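Local coordinates for protein ArtJ (PDB 2PVU) that binds the basic amino acids arginine, lysine and histidine and probably hands them to its cognate ATP-binding cassette transporter, at residues F52-Y57 with N197-E202; V101-S106 with M228-N233; Q129-K134 with A192-N197. All blocks are in the same frame, centred on the assembly; numbering follows the deposited sequence.

In the fold
From the N terminus, the loop 52-57 of one lobe meets helix 197-206 of the other, so contact 1 closes a large loop across the cleft. Contact 2 opens within that loop, at 101-106, and closes beyond it at 228-233; the two therefore cross. The pairing joins two strand segments inside the first lobe. Contact 3, 129-134 with 192-197, is nested in the loops closed by both others and pairs two neighbouring strands of the second lobe's sheet. Strand 192-196 runs straight into helix 197-206, so contacts 1 and 3 share Asn197 and both touch the bound lysine. Contacts 2 and 3 lie on opposite sides of the chain's centre, without touching.

Contact 1 (F52-Y57 with N197-E202); sequences FAPFEY and NAVANE. With LYS (lysine), chain E.
Two first torsions bring Phe52 and Val199 together: the phenyl CG of Phe52 is anti to its own backbone N (chi1 -154°), and Val199, with CG1 anti to the backbone N (chi1 172°), leaves its other methyl, CG2, to meet the ring. CG2 stands 3.5 Å from the centroid of the Phe52 ring and only 12° off the ring normal, a CH-pi contact centred on the face. On the opposite face CE of the bound lysine lies over the centre, 3.5 Å above the ring plane, so the phenyl is clamped between a helix residue and the aliphatic part of the ligand. The same valine methyl has further neighbours: Val199 CG2 is 3.4 Å from Ala53 O, and it lies in plane at the edge of the Phe55 ring, 3.9 Å from CD2 of Phe55. Ala198 CB reaches that ring obliquely, 3.7 Å from Phe55 CZ. Farther along the helix, the carboxylate of Glu202 rests on the proline that follows a cis peptide bond, with OE2 3.5 Å from Pro54 CB. No direct hydrogen bond joins the segments; instead one water donates to Ala53 O and Val199 O, each 2.7 Å from the water oxygen, and links loop to helix. Were Phe52 replaced by alanine, the gap beside Val199 CG2 would probably leave the lysine's aliphatic chain without aromatic support, though its hydrogen bonds would remain. Phe55 also packs edge-to-face on Phe125 and Tyr226, which extends the aromatic cluster beyond the two segments. A loop of one lobe meeting a helix of the other around an enclosed ligand is characteristic of the closed, liganded cleft of two-lobed solute-binding proteins, here with Phe52 in the lysine pocket.

Contact 2 (V101-S106 with M228-N233); sequences VDMGIS and MIFPKN
The Phe230 ring meets Asp102 O at its edge, near the ring plane, 3.8 Å from CD1 of Phe230, while Met103 comes in obliquely, its CG 3.5 Å from Phe230 CE1. Met103 is fully extended alongside the ring, which puts its SD 5.0 Å from the Phe230 centroid and 64° off the normal: a Met-aromatic contact by distance, but not one over the face. Val240 of helix 237-249 also touches Phe230. The Pro231 ring abuts the backbone, with CD 3.0 Å from Asp102 O. At the end of the Met103 chain CE reaches Met228 SD at 3.6 Å, and Ile105 lies beside Met228, CG1 to CG 3.7 Å. Between these groups, Gly104 and Ile229 form an antiparallel hydrogen-bonded pair: Gly104 N donates to Ile229 O at 2.8 Å, and Ile229 N to Gly104 O at 2.9 Å. Ile229 CG2 packs against Gly104 CA. This single bridge attaches the returning strand antiparallel to 103-104, at the edge of the parallel strands 82-86, 44-48 and 103-104, with 118-120 on its far side, the 2-1-3-n-4 order of type II periplasmic binding protein lobes.

Contact 3 (Q129-K134 with A192-N197); sequences QVILVK and AVITDN. With LYS (lysine), chain E.
Strands 129-134 and 192-196 run antiparallel, their N-to-C directions 144° apart, with the hydrogen-bonded pairs Val130-Thr195 and Leu132-Val193 flanking the non-hydrogen-bonded pair Ile131-Ile194, a register fixed by four backbone bonds such as Leu132 N to Val193 O at 2.8 Å. This pairing joins the crossover strand 125-134 to the parallel strands of the second lobe of a type II periplasmic binding fold: 125-134 arrives antiparallel against 192-196, which is parallel to 150-153, and 212-215 lies on the other side of 125-134. Leu132 and Val193 lie on the sheet face covered by helix 178-186, whereas Ile131 and Ile194 are on the other face. At one end Val133 CG1 touches Ala192 CB at 3.8 Å. At the opposite end Val130 CG1 packs on Asn197 CB at 3.6 Å, where the strand turns into the helix.

The polar side chains gather near the pocket. A bend at chi2 (-50°) folds Gln129 back over the partner strand, so that Gln129 OE1 sits 3.2 Å from Thr195 C. Gln129 NE2 gives a hydrogen bond of 2.9 Å to Asp196 OD1. The acceptor lies nearly in the amide plane, but the donor comes from above the carboxylate, 67° out of its plane, and the two flat groups stand almost perpendicular. Gln129 NE2 is also bonded to Glu224 OE2, so NE2 bridges two acidic groups, which is likely to restrict rotation of the amide. This is consistent with a second-shell role for Gln129, positioning the carboxylate that binds the ligand. Asp196 divides its oxygens: OD1 takes Gln129, while OD2 accepts from Tyr226 OH and from the alpha-amino N of the bound lysine, 2.8 Å from OD2.

Contact 1 (F52-Y57 with N197-E202)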
loop_
_atom_site.group_PDB
_atom_site.type_symbol
_atom_site.label_atom_id
_atom_site.label_comp_id
_atom_site.label_asym_id
_atom_site.label_seq_id
_atom_site.Cartn_x
_atom_site.Cartn_y
_atom_site.Cartn_z
ATOM N N PHE A 52 -5.817 -0.284 5.332
ATOM C CA PHE A 52 -4.446 -0.786 5.010
ATOM C C PHE A 52 -3.464 -0.234 6.063
ATOM O O PHE A 52 -2.457 0.443 5.748
ATOM C CB PHE A 52 -4.066 -0.357 3.579
ATOM C CG PHE A 52 -3.049 -1.243 2.905
ATOM C CD1 PHE A 52 -1.822 -0.713 2.511
ATOM C CD2 PHE A 52 -3.323 -2.611 2.667
ATOM C CE1 PHE A 52 -0.859 -1.520 1.852
ATOM C CE2 PHE A 52 -2.378 -3.430 2.025
ATOM C CZ PHE A 52 -1.135 -2.873 1.612
ATOM N N ALA A 53 -3.772 -0.525 7.322
ATOM C CA ALA A 53 -2.886 -0.117 8.423
ATOM C C ALA A 53 -1.520 -0.780 8.222
ATOM O O ALA A 53 -1.461 -1.971 7.914
ATOM C CB ALA A 53 -3.473 -0.508 9.786
ATOM N N PRO A 54 -0.414 -0.047 8.470
ATOM C CA PRO A 54 -0.316 1.272 9.098
ATOM C C PRO A 54 -0.306 2.465 8.129
ATOM O O PRO A 54 -0.111 3.602 8.565
ATOM C CB PRO A 54 1.046 1.212 9.770
ATOM C CG PRO A 54 1.888 0.427 8.797
ATOM C CD PRO A 54 0.918 -0.611 8.176
ATOM N N PHE A 55 -0.504 2.213 6.844
ATOM C CA PHE A 55 -0.388 3.288 5.832
ATOM C C PHE A 55 -1.599 4.210 5.802
ATOM O O PHE A 55 -1.466 5.449 5.826
ATOM C CB PHE A 55 -0.094 2.655 4.457
ATOM C CG PHE A 55 1.229 1.933 4.448
ATOM C CD1 PHE A 55 2.415 2.667 4.401
ATOM C CD2 PHE A 55 1.283 0.544 4.566
ATOM C CE1 PHE A 55 3.696 2.031 4.482
ATOM C CE2 PHE A 55 2.533 -0.125 4.589
ATOM C CZ PHE A 55 3.743 0.633 4.580
ATOM N N GLU A 56 -2.789 3.620 5.816
ATOM C CA GLU A 56 -4.010 4.404 5.942
ATOM C C GLU A 56 -5.095 3.498 6.470
ATOM O O GLU A 56 -5.272 2.388 5.996
ATOM C CB GLU A 56 -4.453 4.988 4.611
ATOM C CG GLU A 56 -4.479 4.005 3.407
ATOM C CD GLU A 56 -3.125 3.872 2.711
ATOM O OE1 GLU A 56 -2.433 4.909 2.566
ATOM O OE2 GLU A 56 -2.758 2.754 2.254
ATOM N N TYR A 57 -5.809 3.982 7.463
ATOM C CA TYR A 57 -6.903 3.189 8.046
ATOM C C TYR A 57 -7.807 4.163 8.764
ATOM O O TYR A 57 -7.502 5.358 8.816
ATOM C CB TYR A 57 -6.363 2.087 8.962
ATOM C CG TYR A 57 -5.501 2.548 10.117
ATOM C CD1 TYR A 57 -6.025 2.595 11.424
ATOM C CD2 TYR A 57 -4.149 2.892 9.929
ATOM C CE1 TYR A 57 -5.239 2.983 12.500
ATOM C CE2 TYR A 57 -3.341 3.280 11.000
ATOM C CZ TYR A 57 -3.893 3.328 12.281
ATOM O OH TYR A 57 -3.122 3.703 13.356
ATOM N N ASN A 197 4.617 -6.368 3.411
ATOM C CA ASN A 197 5.333 -6.709 4.631
ATOM C C ASN A 197 4.922 -5.877 5.850
ATOM O O ASN A 197 4.749 -6.457 6.918
ATOM C CB ASN A 197 6.866 -6.672 4.442
ATOM C CG ASN A 197 7.374 -5.276 4.129
ATOM O OD1 ASN A 197 7.011 -4.691 3.119
ATOM N ND2 ASN A 197 8.191 -4.733 5.012
ATOM N N ALA A 198 4.807 -4.544 5.714
ATOM C CA ALA A 198 4.547 -3.726 6.940
ATOM C C ALA A 198 3.126 -3.928 7.418
ATOM O O ALA A 198 2.841 -3.828 8.616
ATOM C CB ALA A 198 4.832 -2.219 6.667
ATOM N N VAL A 199 2.224 -4.233 6.477
ATOM C CA VAL A 199 0.824 -4.486 6.802
ATOM C C VAL A 199 0.698 -5.821 7.548
ATOM O O VAL A 199 0.087 -5.890 8.617
ATOM C CB VAL A 199 -0.060 -4.474 5.552
ATOM C CG1 VAL A 199 -1.474 -4.934 5.899
ATOM C CG2 VAL A 199 -0.073 -3.042 4.967
ATOM N N ALA A 200 1.299 -6.872 7.013
ATOM C CA ALA A 200 1.294 -8.184 7.714
ATOM C C ALA A 200 1.975 -8.105 9.079
ATOM O O ALA A 200 1.447 -8.572 10.087
ATOM C CB ALA A 200 1.958 -9.261 6.859
ATOM N N ASN A 201 3.151 -7.490 9.112
ATOM C CA ASN A 201 3.910 -7.386 10.346
ATOM C C ASN A 201 3.176 -6.629 11.430
ATOM O O ASN A 201 3.194 -7.046 12.600
ATOM C CB ASN A 201 5.277 -6.746 10.087
ATOM C CG ASN A 201 6.263 -7.714 9.447
ATOM O OD1 ASN A 201 6.199 -8.934 9.665
ATOM N ND2 ASN A 201 7.203 -7.179 8.710
ATOM N N GLU A 202 2.521 -5.528 11.060
ATOM C CA GLU A 202 1.808 -4.716 12.063
ATOM C C GLU A 202 0.531 -5.433 12.532
ATOM O O GLU A 202 0.176 -5.351 13.689
ATOM C CB GLU A 202 1.495 -3.308 11.536
ATOM C CG GLU A 202 0.230 -2.708 12.181
ATOM C CD GLU A 202 0.312 -1.220 12.476
ATOM O OE1 GLU A 202 1.381 -0.781 12.974
ATOM O OE2 GLU A 202 -0.699 -0.506 12.239
HETATM N N LYS E . 1.473 -2.397 -2.698
HETATM C CA LYS E . 0.500 -3.373 -3.291
HETATM C C LYS E . 0.007 -2.840 -4.643
HETATM O O LYS E . -0.691 -3.537 -5.365
HETATM C CB LYS E . -0.693 -3.562 -2.361
HETATM C CG LYS E . -1.430 -2.228 -2.086
HETATM C CD LYS E . -2.869 -2.471 -1.586
HETATM C CE LYS E . -3.365 -1.238 -0.845
HETATM N NZ LYS E . -4.880 -1.364 -0.498
HETATM O OXT LYS E . 0.291 -1.683 -5.024
HETATM O O HOH W 1 -1.765 -4.096 9.489
#

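Contact 2 (V101-S106 with M228-N233)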
loop_
_atom_site.group_PDB
_atom_site.type_symbol
_atom_site.label_atom_id
_atom_site.label_comp_id
_atom_site.label_asym_id
_atom_site.label_seq_id
_atom_site.Cartn_x
_atom_site.Cartn_y
_atom_site.Cartn_z
ATOM N N VAL A 101 -10.513 12.028 -9.408
ATOM C CA VAL A 101 -9.564 12.186 -8.347
ATOM C C VAL A 101 -8.256 12.663 -9.007
ATOM O O VAL A 101 -7.903 12.184 -10.110
ATOM C CB VAL A 101 -9.457 10.830 -7.604
ATOM C CG1 VAL A 101 -8.188 10.673 -6.897
ATOM C CG2 VAL A 101 -10.655 10.649 -6.681
ATOM N N ASP A 102 -7.575 13.616 -8.373
ATOM C CA ASP A 102 -6.383 14.240 -8.959
ATOM C C ASP A 102 -5.081 13.478 -8.642
ATOM O O ASP A 102 -4.052 13.676 -9.311
ATOM C CB ASP A 102 -6.230 15.667 -8.436
ATOM C CG ASP A 102 -7.385 16.552 -8.853
ATOM O OD1 ASP A 102 -7.780 16.507 -10.043
ATOM O OD2 ASP A 102 -7.924 17.233 -7.973
ATOM N N MET A 103 -5.129 12.669 -7.602
ATOM C CA MET A 103 -3.926 12.113 -6.972
ATOM C C MET A 103 -4.357 10.981 -6.071
ATOM O O MET A 103 -5.499 10.985 -5.561
ATOM C CB MET A 103 -3.299 13.217 -6.082
ATOM C CG MET A 103 -1.964 12.841 -5.482
ATOM S SD MET A 103 -1.331 14.273 -4.588
ATOM C CE MET A 103 0.106 13.489 -3.875
ATOM N N GLY A 104 -3.457 10.020 -5.868
ATOM C CA GLY A 104 -3.722 8.962 -4.907
ATOM C C GLY A 104 -2.512 8.698 -4.039
ATOM O O GLY A 104 -1.367 8.875 -4.473
ATOM N N ILE A 105 -2.757 8.249 -2.817
ATOM C CA ILE A 105 -1.686 7.695 -1.963
ATOM C C ILE A 105 -2.356 6.567 -1.190
ATOM O O ILE A 105 -3.432 6.764 -0.624
ATOM C CB ILE A 105 -0.963 8.760 -1.023
ATOM C CG1 ILE A 105 0.345 8.175 -0.428
ATOM C CG2 ILE A 105 -1.883 9.300 0.037
ATOM C CD1 ILE A 105 1.093 9.100 0.488
ATOM N N SER A 106 -1.792 5.358 -1.277
ATOM C CA SER A 106 -2.535 4.182 -0.768
ATOM C C SER A 106 -1.635 2.927 -0.773
ATOM O O SER A 106 -2.117 1.841 -1.165
ATOM C CB SER A 106 -3.796 3.960 -1.637
ATOM O OG SER A 106 -4.810 3.157 -1.023
ATOM N N MET A 228 3.324 7.937 -4.862
ATOM C CA MET A 228 2.037 8.628 -4.990
ATOM C C MET A 228 1.677 8.488 -6.467
ATOM O O MET A 228 2.561 8.315 -7.285
ATOM C CB MET A 228 2.202 10.080 -4.539
ATOM C CG MET A 228 2.190 10.163 -2.994
ATOM S SD MET A 228 2.829 11.717 -2.412
ATOM C CE MET A 228 4.592 11.464 -2.442
ATOM N N ILE A 229 0.393 8.490 -6.804
ATOM C CA ILE A 229 -0.037 8.195 -8.181
ATOM C C ILE A 229 -0.921 9.323 -8.723
ATOM O O ILE A 229 -1.568 10.036 -7.960
ATOM C CB ILE A 229 -0.781 6.853 -8.211
ATOM C CG1 ILE A 229 -1.044 6.383 -9.649
ATOM C CG2 ILE A 229 -2.138 6.971 -7.460
ATOM C CD1 ILE A 229 -1.600 4.976 -9.721
ATOM N N PHE A 230 -0.895 9.516 -10.042
ATOM C CA PHE A 230 -1.558 10.665 -10.689
ATOM C C PHE A 230 -2.149 10.189 -11.983
ATOM O O PHE A 230 -1.624 9.248 -12.583
ATOM C CB PHE A 230 -0.529 11.762 -11.053
ATOM C CG PHE A 230 0.269 12.271 -9.873
ATOM C CD1 PHE A 230 -0.261 13.248 -9.025
ATOM C CD2 PHE A 230 1.502 11.742 -9.602
ATOM C CE1 PHE A 230 0.477 13.727 -7.888
ATOM C CE2 PHE A 230 2.257 12.195 -8.479
ATOM C CZ PHE A 230 1.738 13.161 -7.624
ATOM N N PRO A 231 -3.199 10.892 -12.461
ATOM C CA PRO A 231 -3.585 10.642 -13.836
ATOM C C PRO A 231 -2.397 10.971 -14.733
ATOM O O PRO A 231 -1.562 11.830 -14.414
ATOM C CB PRO A 231 -4.702 11.657 -14.098
ATOM C CG PRO A 231 -5.281 11.993 -12.683
ATOM C CD PRO A 231 -4.032 11.910 -11.788
ATOM N N LYS A 232 -2.336 10.275 -15.852
ATOM C CA LYS A 232 -1.317 10.477 -16.857
ATOM C C LYS A 232 -1.238 11.950 -17.255
ATOM O O LYS A 232 -2.267 12.611 -17.444
ATOM C CB LYS A 232 -1.650 9.569 -18.041
ATOM C CG LYS A 232 -0.600 9.479 -19.135
ATOM C CD LYS A 232 0.704 8.959 -18.613
ATOM C CE LYS A 232 0.690 7.461 -18.422
ATOM N NZ LYS A 232 2.081 7.111 -18.035
ATOM N N ASN A 233 -0.015 12.479 -17.329
ATOM C CA ASN A 233 0.221 13.895 -17.709
ATOM C C ASN A 233 -0.233 14.942 -16.660
ATOM O O ASN A 233 -0.445 16.107 -16.960
ATOM C CB ASN A 233 -0.361 14.209 -19.097
ATOM C CG ASN A 233 0.132 13.230 -20.179
ATOM O OD1 ASN A 233 1.262 12.717 -20.115
ATOM N ND2 ASN A 233 -0.716 12.974 -21.180
#

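Contact 3 (Q129-K134 with A192-N197)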
loop_
_atom_site.group_PDB
_atom_site.type_symbol
_atom_site.label_atom_id
_atom_site.label_comp_id
_atom_site.label_asym_id
_atom_site.label_seq_id
_atom_site.Cartn_x
_atom_site.Cartn_y
_atom_site.Cartn_z
ATOM N N GLN A 129 6.135 -8.275 -0.829
ATOM C CA GLN A 129 5.041 -9.164 -0.445
ATOM C C GLN A 129 5.602 -10.178 0.564
ATOM O O GLN A 129 6.784 -10.545 0.510
ATOM C CB GLN A 129 4.483 -9.923 -1.653
ATOM C CG GLN A 129 3.805 -9.076 -2.670
ATOM C CD GLN A 129 2.769 -8.141 -2.040
ATOM O OE1 GLN A 129 1.682 -8.562 -1.596
ATOM N NE2 GLN A 129 3.109 -6.883 -1.990
ATOM N N VAL A 130 4.720 -10.652 1.438
ATOM C CA VAL A 130 5.062 -11.725 2.362
ATOM C C VAL A 130 3.849 -12.623 2.417
ATOM O O VAL A 130 2.793 -12.260 1.934
ATOM C CB VAL A 130 5.380 -11.159 3.785
ATOM C CG1 VAL A 130 6.650 -10.251 3.794
ATOM C CG2 VAL A 130 4.206 -10.432 4.322
ATOM N N ILE A 131 3.987 -13.754 3.095
ATOM C CA ILE A 131 2.860 -14.657 3.324
ATOM C C ILE A 131 2.403 -14.548 4.769
ATOM O O ILE A 131 3.209 -14.598 5.710
ATOM C CB ILE A 131 3.279 -16.097 3.031
ATOM C CG1 ILE A 131 3.749 -16.212 1.592
ATOM C CG2 ILE A 131 2.125 -17.130 3.290
ATOM C CD1 ILE A 131 4.715 -17.390 1.374
ATOM N N LEU A 132 1.102 -14.391 4.943
ATOM C CA LEU A 132 0.511 -14.366 6.258
ATOM C C LEU A 132 -0.285 -15.678 6.438
ATOM O O LEU A 132 -1.097 -16.022 5.599
ATOM C CB LEU A 132 -0.422 -13.150 6.374
ATOM C CG LEU A 132 -1.121 -12.894 7.703
ATOM C CD1 LEU A 132 -0.160 -12.476 8.809
ATOM C CD2 LEU A 132 -2.150 -11.817 7.486
ATOM N N VAL A 133 -0.031 -16.381 7.527
ATOM C CA VAL A 133 -0.668 -17.682 7.804
ATOM C C VAL A 133 -1.001 -17.789 9.294
ATOM O O VAL A 133 -0.511 -17.011 10.109
ATOM C CB VAL A 133 0.260 -18.893 7.431
ATOM C CG1 VAL A 133 0.420 -19.051 5.905
ATOM C CG2 VAL A 133 1.637 -18.826 8.147
ATOM N N LYS A 134 -1.843 -18.755 9.650
ATOM C CA LYS A 134 -2.037 -19.073 11.052
ATOM C C LYS A 134 -0.801 -19.788 11.576
ATOM O O LYS A 134 -0.136 -20.521 10.838
ATOM C CB LYS A 134 -3.259 -19.965 11.225
ATOM C CG LYS A 134 -4.560 -19.256 10.918
ATOM C CD LYS A 134 -5.742 -20.154 11.253
ATOM C CE LYS A 134 -7.044 -19.367 11.047
ATOM N NZ LYS A 134 -8.296 -20.133 11.381
ATOM N N ALA A 192 -3.861 -18.974 3.360
ATOM C CA ALA A 192 -2.775 -18.007 3.426
ATOM C C ALA A 192 -3.246 -16.742 2.738
ATOM O O ALA A 192 -4.132 -16.789 1.857
ATOM C CB ALA A 192 -1.545 -18.551 2.682
ATOM N N VAL A 193 -2.626 -15.624 3.124
ATOM C CA VAL A 193 -2.842 -14.316 2.470
ATOM C C VAL A 193 -1.482 -13.800 1.993
ATOM O O VAL A 193 -0.438 -13.960 2.703
ATOM C CB VAL A 193 -3.533 -13.321 3.452
ATOM C CG1 VAL A 193 -3.433 -11.818 2.927
ATOM C CG2 VAL A 193 -5.012 -13.719 3.632
ATOM N N ILE A 194 -1.442 -13.236 0.786
ATOM C CA ILE A 194 -0.202 -12.576 0.349
ATOM C C ILE A 194 -0.506 -11.086 0.369
ATOM O O ILE A 194 -1.454 -10.614 -0.289
ATOM C CB ILE A 194 0.280 -13.044 -1.029
ATOM C CG1 ILE A 194 0.614 -14.554 -0.980
ATOM C CG2 ILE A 194 1.532 -12.238 -1.478
ATOM C CD1 ILE A 194 0.944 -15.164 -2.362
ATOM N N THR A 195 0.277 -10.367 1.157
ATOM C CA THR A 195 0.128 -8.905 1.272
ATOM C C THR A 195 1.466 -8.245 1.597
ATOM O O THR A 195 2.472 -8.920 1.692
ATOM C CB THR A 195 -0.975 -8.508 2.286
ATOM O OG1 THR A 195 -1.298 -7.108 2.120
ATOM C CG2 THR A 195 -0.544 -8.812 3.729
ATOM N N ASP A 196 1.440 -6.929 1.833
ATOM C CA ASP A 196 2.682 -6.154 1.985
ATOM C C ASP A 196 3.278 -6.372 3.355
ATOM O O ASP A 196 2.538 -6.497 4.343
ATOM C CB ASP A 196 2.394 -4.660 1.757
ATOM C CG ASP A 196 2.031 -4.330 0.308
ATOM O OD1 ASP A 196 1.388 -5.159 -0.342
ATOM O OD2 ASP A 196 2.351 -3.225 -0.194
ATOM N N ASN A 197 4.617 -6.368 3.411
ATOM C CA ASN A 197 5.333 -6.709 4.631
ATOM C C ASN A 197 4.922 -5.877 5.850
ATOM O O ASN A 197 4.749 -6.457 6.918
ATOM C CB ASN A 197 6.866 -6.672 4.442
ATOM C CG ASN A 197 7.374 -5.276 4.129
ATOM O OD1 ASN A 197 7.011 -4.691 3.119
ATOM N ND2 ASN A 197 8.191 -4.733 5.012
HETATM N N LYS E . 1.473 -2.397 -2.698
HETATM C CA LYS E . 0.500 -3.373 -3.291
HETATM C C LYS E . 0.007 -2.840 -4.643
HETATM O O LYS E . -0.691 -3.537 -5.365
HETATM C CB LYS E . -0.693 -3.562 -2.361
HETATM C CG LYS E . -1.430 -2.228 -2.086
HETATM C CD LYS E . -2.869 -2.471 -1.586
HETATM C CE LYS E . -3.365 -1.238 -0.845
HETATM N NZ LYS E . -4.880 -1.364 -0.498
HETATM O OXT LYS E . 0.291 -1.683 -5.024
#